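Local coordinates for Lmo0181 protein (Listeria monocytogenes serovar 1/2a, PDB 5F7V) that binds the cyclic glucan cycloalternan as an ABC substrate-binding lipoprotein and probably hands it to a membrane transporter for uptake, at residues Ala142-Pro147 against Glu157-Lys162; Ser192-Asp197 against Leu354-Lys359. One frame throughout, in Å; residues are numbered along the deposited sequence.

Contact 1 of 2, residues Ala142-Pro147 against Glu157-Lys162; sequences AGVEYP and EAAAKK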
ATOM      1  N   ALA A 142       5.926  29.599  -6.215  1.00 12.59           N
ATOM      2  CA  ALA A 142       6.768  29.984  -5.076  1.00 13.11           C
ATOM      3  C   ALA A 142       8.250  30.108  -5.415  1.00 13.16           C
ATOM      4  O   ALA A 142       9.038  30.602  -4.599  1.00 14.31           O
ATOM      5  CB  ALA A 142       6.560  29.000  -3.923  1.00 12.45           C
ATOM      6  N   GLY A 143       8.671  29.663  -6.590  1.00 12.48           N
ATOM      7  CA  GLY A 143      10.088  29.628  -6.926  1.00 12.72           C
ATOM      8  C   GLY A 143      10.906  28.621  -6.139  1.00 11.73           C
ATOM      9  O   GLY A 143      12.068  28.852  -5.792  1.00 12.34           O
ATOM     10  N   VAL A 144      10.287  27.487  -5.822  1.00 10.10           N
ATOM     11  CA  VAL A 144      10.939  26.395  -5.113  1.00  9.34           C
ATOM     12  C   VAL A 144      11.349  25.313  -6.104  1.00  9.14           C
ATOM     13  O   VAL A 144      10.548  24.889  -6.949  1.00  8.74           O
ATOM     14  CB  VAL A 144      10.026  25.855  -3.992  1.00  8.52           C
ATOM     15  CG1 VAL A 144      10.670  24.684  -3.246  1.00  7.82           C
ATOM     16  CG2 VAL A 144       9.710  26.970  -3.005  1.00  9.23           C
ATOM     17  N   GLU A 145      12.585  24.856  -5.982  1.00  9.75           N
ATOM     18  CA  GLU A 145      13.062  23.758  -6.834  1.00 10.13           C
ATOM     19  C   GLU A 145      12.366  22.436  -6.475  1.00  8.23           C
ATOM     20  O   GLU A 145      12.061  22.161  -5.326  1.00  7.52           O
ATOM     21  CB  GLU A 145      14.569  23.602  -6.673  1.00 11.99           C
ATOM     22  CG  GLU A 145      15.351  24.846  -7.078  1.00 15.09           C
ATOM     23  CD  GLU A 145      15.162  25.304  -8.503  1.00 17.63           C
ATOM     24  OE1 GLU A 145      14.917  24.474  -9.413  1.00 20.61           O
ATOM     25  OE2 GLU A 145      15.269  26.526  -8.795  1.00 21.88           O
ATOM     26  N   TYR A 146      12.114  21.617  -7.488  1.00  7.65           N
ATOM     27  CA  TYR A 146      11.393  20.358  -7.333  1.00  6.76           C
ATOM     28  C   TYR A 146      12.162  19.362  -6.463  1.00  6.26           C
ATOM     29  O   TYR A 146      13.388  19.348  -6.383  1.00  6.81           O
ATOM     30  CB  TYR A 146      11.145  19.708  -8.708  1.00  7.25           C
ATOM     31  CG  TYR A 146      10.395  20.565  -9.702  1.00  7.65           C
ATOM     32  CD1 TYR A 146       9.464  21.531  -9.333  1.00  7.40           C
ATOM     33  CD2 TYR A 146      10.599  20.382 -11.064  1.00  8.52           C
ATOM     34  CE1 TYR A 146       8.785  22.270 -10.285  1.00  7.82           C
ATOM     35  CE2 TYR A 146       9.927  21.122 -12.005  1.00  9.00           C
ATOM     36  CZ  TYR A 146       9.011  22.088 -11.636  1.00  8.64           C
ATOM     37  OH  TYR A 146       8.352  22.860 -12.560  1.00  9.35           O
ATOM     38  N   PRO A 147      11.433  18.442  -5.817  1.00  5.46           N
ATOM     39  CA  PRO A 147      12.121  17.348  -5.124  1.00  5.37           C
ATOM     40  C   PRO A 147      13.117  16.582  -5.986  1.00  6.17           C
ATOM     41  O   PRO A 147      12.824  16.311  -7.139  1.00  6.62           O
ATOM     42  CB  PRO A 147      10.958  16.426  -4.764  1.00  5.23           C
ATOM     43  CG  PRO A 147       9.752  17.317  -4.656  1.00  4.98           C
ATOM     44  CD  PRO A 147       9.963  18.314  -5.778  1.00  5.28           C
ATOM     45  N   GLU A 157      11.561  19.452   4.346  1.00  5.11           N
ATOM     46  CA  GLU A 157      10.986  20.330   5.349  1.00  5.93           C
ATOM     47  C   GLU A 157      11.174  21.783   4.957  1.00  5.94           C
ATOM     48  O   GLU A 157      10.251  22.581   5.141  1.00  6.20           O
ATOM     49  CB  GLU A 157      11.637  20.074   6.707  1.00  6.92           C
ATOM     50  CG  GLU A 157      11.279  18.720   7.351  1.00  7.89           C
ATOM     51  CD  GLU A 157      12.108  18.319   8.565  1.00  9.62           C
ATOM     52  OE1 GLU A 157      12.812  19.197   9.088  1.00 11.82           O
ATOM     53  OE2 GLU A 157      12.032  17.176   9.118  1.00 11.54           O
ATOM     54  N   ALA A 158      12.326  22.160   4.453  1.00  4.28           N
ATOM     55  CA  ALA A 158      12.558  23.543   4.067  1.00  4.41           C
ATOM     56  C   ALA A 158      11.659  23.920   2.890  1.00  4.16           C
ATOM     57  O   ALA A 158      11.033  25.005   2.864  1.00  4.09           O
ATOM     58  CB  ALA A 158      13.999  23.814   3.710  1.00  4.70           C
ATOM     59  N   ALA A 159      11.524  23.035   1.906  1.00  3.89           N
ATOM     60  CA  ALA A 159      10.639  23.240   0.764  1.00  3.90           C
ATOM     61  C   ALA A 159       9.230  23.383   1.245  1.00  3.87           C
ATOM     62  O   ALA A 159       8.539  24.306   0.864  1.00  3.97           O
ATOM     63  CB  ALA A 159      10.760  22.140  -0.249  1.00  3.83           C
ATOM     64  N   ALA A 160       8.792  22.482   2.115  1.00  3.76           N
ATOM     65  CA  ALA A 160       7.430  22.516   2.646  1.00  3.76           C
ATOM     66  C   ALA A 160       7.155  23.814   3.376  1.00  3.90           C
ATOM     67  O   ALA A 160       6.054  24.363   3.258  1.00  3.99           O
ATOM     68  CB  ALA A 160       7.182  21.353   3.585  1.00  3.65           C
ATOM     69  N   LYS A 161       8.111  24.331   4.131  1.00  3.97           N
ATOM     70  CA  LYS A 161       7.918  25.590   4.821  1.00  4.14           C
ATOM     71  C   LYS A 161       7.740  26.733   3.827  1.00  4.27           C
ATOM     72  O   LYS A 161       6.819  27.564   3.974  1.00  4.41           O
ATOM     73  CB  LYS A 161       9.088  25.845   5.796  1.00  4.21           C
ATOM     74  CG  LYS A 161       9.061  24.940   7.024  1.00  4.15           C
ATOM     75  CD  LYS A 161      10.371  24.973   7.822  1.00  4.22           C
ATOM     76  CE  LYS A 161      10.340  23.926   8.905  1.00  4.19           C
ATOM     77  NZ  LYS A 161      11.641  23.907   9.632  1.00  4.37           N
ATOM     78  N   LYS A 162       8.548  26.807   2.780  1.00  4.27           N
ATOM     79  CA  LYS A 162       8.413  27.872   1.800  1.00  4.42           C
ATOM     80  C   LYS A 162       7.153  27.742   0.952  1.00  4.42           C
ATOM     81  O   LYS A 162       6.645  28.744   0.505  1.00  4.73           O
ATOM     82  CB  LYS A 162       9.631  27.879   0.874  1.00  4.44           C
ATOM     83  CG  LYS A 162      10.889  28.271   1.632  1.00  4.52           C
ATOM     84  CD  LYS A 162      12.115  28.458   0.733  1.00  4.66           C
ATOM     85  CE  LYS A 162      12.636  27.157   0.171  1.00  4.68           C
ATOM     86  NZ  LYS A 162      13.824  27.315  -0.709  1.00  4.99           N
TER
HETATM   87  O   HOH W   1      13.003  29.053  -2.710  1.00  9.41           O
HETATM   88  O   HOH W   2      14.284  25.831  -3.738  1.00 17.98           O
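Ala159, on the helix 153-163, offers its methyl to Val144 in the loop that follows helix 136-142. Its CB meets CG1 of the valine at 3.9 Å, and Met247 of strand 245-251 and Trp151 pack against the same alanine. One turn further on, Lys162 takes the other branch: its CB lies 4.0 Å from CG2 of Val144, the two side chains crossing at a slant. With CG1 anti to its own backbone N (chi1 179°), Val144 straddles the helix surface, one methyl on each of these two residues. Phe139 and Leu163 also touch it, so the valine is buried although the loop on both sides of it is exposed.

Beyond its CB, Lys162 changes character. A bend at chi3 (-71°) turns NZ toward the loop, within water-bridging distance. One water accepts from Lys162 NZ at 2.8 Å and donates to Gly143 O at 3.2 Å. A second accepts from Glu145 N at 3.0 Å and, weakly, from the same NZ. Gly143, with positive phi (68°), ends helix 136-142 in a Schellman motif, and the chain turns there to bring Val144 onto the neighbouring helix.

No direct hydrogen bond crosses between the segments. A small apolar centre on Val144 therefore joins the end of one helix to the flank of the next, while on the exposed side of the contact the lysine reaches the loop backbone through two waters, one of them held weakly, so that the polar share of the contact is mediated by solvent.

Contact 2 of 2, residues Ser192-Asp197 against Leu354-Lys359; sequences SIFNED and LPPVVK
Phe194 meets Pro356 and Val358 through purely apolar contacts, and the two partners use different parts of its ring. Pro356 comes to the edge: its CB sits close to the ring plane, 3.8 Å from Phe194 CD2 and equally near CE2, with the two side chains roughly at right angles. Val358 instead covers a face, its CG1 lying 4.1 Å from Phe194 CE2, toward the far end of the ring. With CG anti to its carbonyl carbon (chi1 -62°), the phenylalanine reaches across to the proline-rich segment; it and the valine come from opposite directions, and the valine's CG1 ends over the ring face.

Within its own segment, Ile193 closes the other face of the ring. Its CG2 stands 3.6 Å above the plane, shifted toward the rim, so the aromatic is sandwiched between two aliphatic methyls and bounded at one edge by a proline.

Polar bonding plays no part across the segments; it shapes the 192-197 loop instead. Asn195 OD1 accepts from the backbone N of both Thr199 and Glu200, and Ile193 forms backbone hydrogen bonds with Thr202.

Ile393 and Met397 of helix 382-397 pack on Phe194, and Tyr183 of helix 179-187 touches both Ile193 and Pro356. The contact thus ties the loop between helices 179-187 and 206-220 to the connection running from strand 352-353 into helix 361-376.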
ATOM      1  N   SER A 192      13.551   0.477  13.461  0.50  6.08           N
ATOM      2  CA  SER A 192      12.697  -0.610  13.028  0.50  6.42           C
ATOM      3  C   SER A 192      11.627  -0.826  14.064  0.50  6.37           C
ATOM      4  O   SER A 192      11.670  -0.260  15.161  0.50  6.44           O
ATOM      5  CB  SER A 192      13.517  -1.884  12.842  0.50  6.77           C
ATOM      6  OG  SER A 192      14.112  -2.229  14.060  0.50  7.18           O
ATOM      7  N   ILE A 193      10.677  -1.676  13.697  1.00  6.30           N
ATOM      8  CA  ILE A 193       9.552  -1.989  14.569  1.00  6.45           C
ATOM      9  C   ILE A 193       9.884  -3.250  15.337  1.00  6.58           C
ATOM     10  O   ILE A 193       9.739  -3.235  16.573  1.00  6.45           O
ATOM     11  CB  ILE A 193       8.239  -2.219  13.779  1.00  6.63           C
ATOM     12  CG1 ILE A 193       7.983  -1.044  12.826  1.00  6.69           C
ATOM     13  CG2 ILE A 193       7.089  -2.521  14.731  1.00  6.84           C
ATOM     14  CD1 ILE A 193       7.858   0.298  13.480  1.00  6.72           C
ATOM     15  N   PHE A 194      10.370  -4.312  14.713  1.00  6.72           N
ATOM     16  CA  PHE A 194      10.692  -5.562  15.402  1.00  7.21           C
ATOM     17  C   PHE A 194      12.140  -5.935  15.189  1.00  7.74           C
ATOM     18  O   PHE A 194      12.827  -5.454  14.289  1.00  8.28           O
ATOM     19  CB  PHE A 194       9.844  -6.721  14.888  1.00  7.24           C
ATOM     20  CG  PHE A 194       8.380  -6.530  15.109  1.00  7.06           C
ATOM     21  CD1 PHE A 194       7.810  -6.808  16.354  1.00  7.20           C
ATOM     22  CD2 PHE A 194       7.559  -6.150  14.048  1.00  6.99           C
ATOM     23  CE1 PHE A 194       6.454  -6.649  16.542  1.00  7.22           C
ATOM     24  CE2 PHE A 194       6.217  -5.994  14.248  1.00  7.02           C
ATOM     25  CZ  PHE A 194       5.652  -6.242  15.474  1.00  7.12           C
ATOM     26  N   ASN A 195      12.639  -6.810  16.041  1.00  8.27           N
ATOM     27  CA  ASN A 195      13.904  -7.494  15.776  1.00  8.89           C
ATOM     28  C   ASN A 195      13.753  -8.534  14.674  1.00  9.94           C
ATOM     29  O   ASN A 195      12.658  -8.747  14.167  1.00  9.90           O
ATOM     30  CB  ASN A 195      14.530  -8.031  17.060  1.00  8.68           C
ATOM     31  CG  ASN A 195      13.728  -9.136  17.714  1.00  8.29           C
ATOM     32  OD1 ASN A 195      12.663  -9.513  17.213  1.00  7.98           O
ATOM     33  ND2 ASN A 195      14.251  -9.703  18.807  1.00  8.44           N
ATOM     34  N   GLU A 196      14.851  -9.204  14.312  1.00 11.71           N
ATOM     35  CA  GLU A 196      14.830 -10.005  13.091  1.00 13.16           C
ATOM     36  C   GLU A 196      13.908 -11.215  13.134  1.00 13.09           C
ATOM     37  O   GLU A 196      13.333 -11.612  12.136  1.00 15.41           O
ATOM     38  CB  GLU A 196      16.250 -10.408  12.680  1.00 15.01           C
ATOM     39  CG  GLU A 196      16.903 -11.429  13.563  1.00 16.84           C
ATOM     40  CD  GLU A 196      16.678 -12.866  13.121  1.00 17.36           C
ATOM     41  OE1 GLU A 196      17.030 -13.700  13.962  1.00 20.15           O
ATOM     42  OE2 GLU A 196      16.163 -13.154  12.010  1.00 20.43           O
ATOM     43  N   ASP A 197      13.739 -11.773  14.316  1.00 12.53           N
ATOM     44  CA  ASP A 197      12.888 -12.945  14.516  1.00 12.48           C
ATOM     45  C   ASP A 197      11.549 -12.675  15.189  1.00 11.20           C
ATOM     46  O   ASP A 197      10.899 -13.607  15.657  1.00 11.84           O
ATOM     47  CB  ASP A 197      13.705 -14.029  15.249  1.00 13.48           C
ATOM     48  CG  ASP A 197      13.995 -13.718  16.690  1.00 14.37           C
ATOM     49  OD1 ASP A 197      13.749 -12.588  17.138  1.00 14.71           O
ATOM     50  OD2 ASP A 197      14.393 -14.644  17.423  1.00 16.66           O
ATOM     51  N   LEU A 354      10.205  -4.278   3.443  1.00  5.84           N
ATOM     52  CA  LEU A 354       9.020  -5.128   3.420  1.00  5.92           C
ATOM     53  C   LEU A 354       8.169  -4.855   4.655  1.00  5.68           C
ATOM     54  O   LEU A 354       8.704  -4.509   5.712  1.00  5.72           O
ATOM     55  CB  LEU A 354       9.442  -6.586   3.343  1.00  6.24           C
ATOM     56  CG  LEU A 354      10.299  -6.940   2.130  1.00  6.66           C
ATOM     57  CD1 LEU A 354      10.715  -8.390   2.240  1.00  7.04           C
ATOM     58  CD2 LEU A 354       9.522  -6.720   0.843  1.00  6.83           C
ATOM     59  N   PRO A 355       6.840  -5.019   4.556  1.00  5.61           N
ATOM     60  CA  PRO A 355       6.021  -4.955   5.769  1.00  5.54           C
ATOM     61  C   PRO A 355       6.426  -5.999   6.813  1.00  5.77           C
ATOM     62  O   PRO A 355       6.779  -7.110   6.409  1.00  5.95           O
ATOM     63  CB  PRO A 355       4.630  -5.301   5.270  1.00  5.66           C
ATOM     64  CG  PRO A 355       4.678  -5.168   3.795  1.00  5.76           C
ATOM     65  CD  PRO A 355       6.077  -5.528   3.400  1.00  5.86           C
ATOM     66  N   PRO A 356       6.407  -5.636   8.098  1.00  5.85           N
ATOM     67  CA  PRO A 356       6.534  -6.694   9.092  1.00  6.14           C
ATOM     68  C   PRO A 356       5.438  -7.744   8.865  1.00  6.49           C
ATOM     69  O   PRO A 356       4.296  -7.392   8.571  1.00  6.36           O
ATOM     70  CB  PRO A 356       6.369  -5.941  10.402  1.00  6.09           C
ATOM     71  CG  PRO A 356       6.689  -4.568  10.102  1.00  5.84           C
ATOM     72  CD  PRO A 356       6.154  -4.332   8.729  1.00  5.74           C
ATOM     73  N   VAL A 357       5.776  -9.008   9.052  1.00  6.83           N
ATOM     74  CA  VAL A 357       4.848 -10.129   8.831  1.00  7.37           C
ATOM     75  C   VAL A 357       4.475 -10.741  10.183  1.00  7.68           C
ATOM     76  O   VAL A 357       5.226 -11.547  10.718  1.00  8.25           O
ATOM     77  CB  VAL A 357       5.453 -11.153   7.846  1.00  7.86           C
ATOM     78  CG1 VAL A 357       4.560 -12.365   7.647  1.00  8.25           C
ATOM     79  CG2 VAL A 357       5.703 -10.450   6.497  1.00  8.02           C
ATOM     80  N   VAL A 358       3.346 -10.291  10.711  1.00  7.60           N
ATOM     81  CA  VAL A 358       2.876 -10.718  12.034  1.00  8.11           C
ATOM     82  C   VAL A 358       1.371 -10.866  11.971  1.00  8.39           C
ATOM     83  O   VAL A 358       0.674 -10.070  11.334  1.00  8.16           O
ATOM     84  CB  VAL A 358       3.314  -9.734  13.128  1.00  8.10           C
ATOM     85  CG1 VAL A 358       4.834  -9.694  13.230  1.00  8.41           C
ATOM     86  CG2 VAL A 358       2.787  -8.329  12.914  1.00  7.82           C
ATOM     87  N   LYS A 359       0.829 -11.865  12.650  1.00  8.93           N
ATOM     88  CA  LYS A 359      -0.613 -12.107  12.623  1.00  9.82           C
ATOM     89  C   LYS A 359      -1.457 -10.982  13.219  1.00  9.45           C
ATOM     90  O   LYS A 359      -2.611 -10.876  12.826  1.00  9.59           O
ATOM     91  CB  LYS A 359      -0.961 -13.438  13.284  1.00 11.13           C
ATOM     92  CG  LYS A 359      -0.822 -13.460  14.788  1.00 11.86           C
ATOM     93  CD  LYS A 359      -1.446 -14.726  15.358  1.00 13.72           C
ATOM     94  CE  LYS A 359      -1.327 -14.687  16.871  1.00 14.74           C
ATOM     95  NZ  LYS A 359      -1.677 -16.014  17.419  1.00 16.65           N
TER

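Overall arrangement
Contact 1 and contact 2 are separate: they follow one another along the chain, their centres lie 34 Å apart and their nearest atoms about 17 Å, with no touch. In this periplasmic-binding-protein-type fold, contact 1 is local, its segments only ten residues apart in sequence, and peripheral, about 26 Å from the centre of the chain. Contact 2 brings together segments 157 residues apart and lies further in, 16 Å from that centre. It is also nearer the glycan pocket: the Pro356 side chain is about 11 Å from a bound glucose unit, too far to touch it. Both are mainly hydrophobic, but water completes contact 1, whereas contact 2 is buried among side chains.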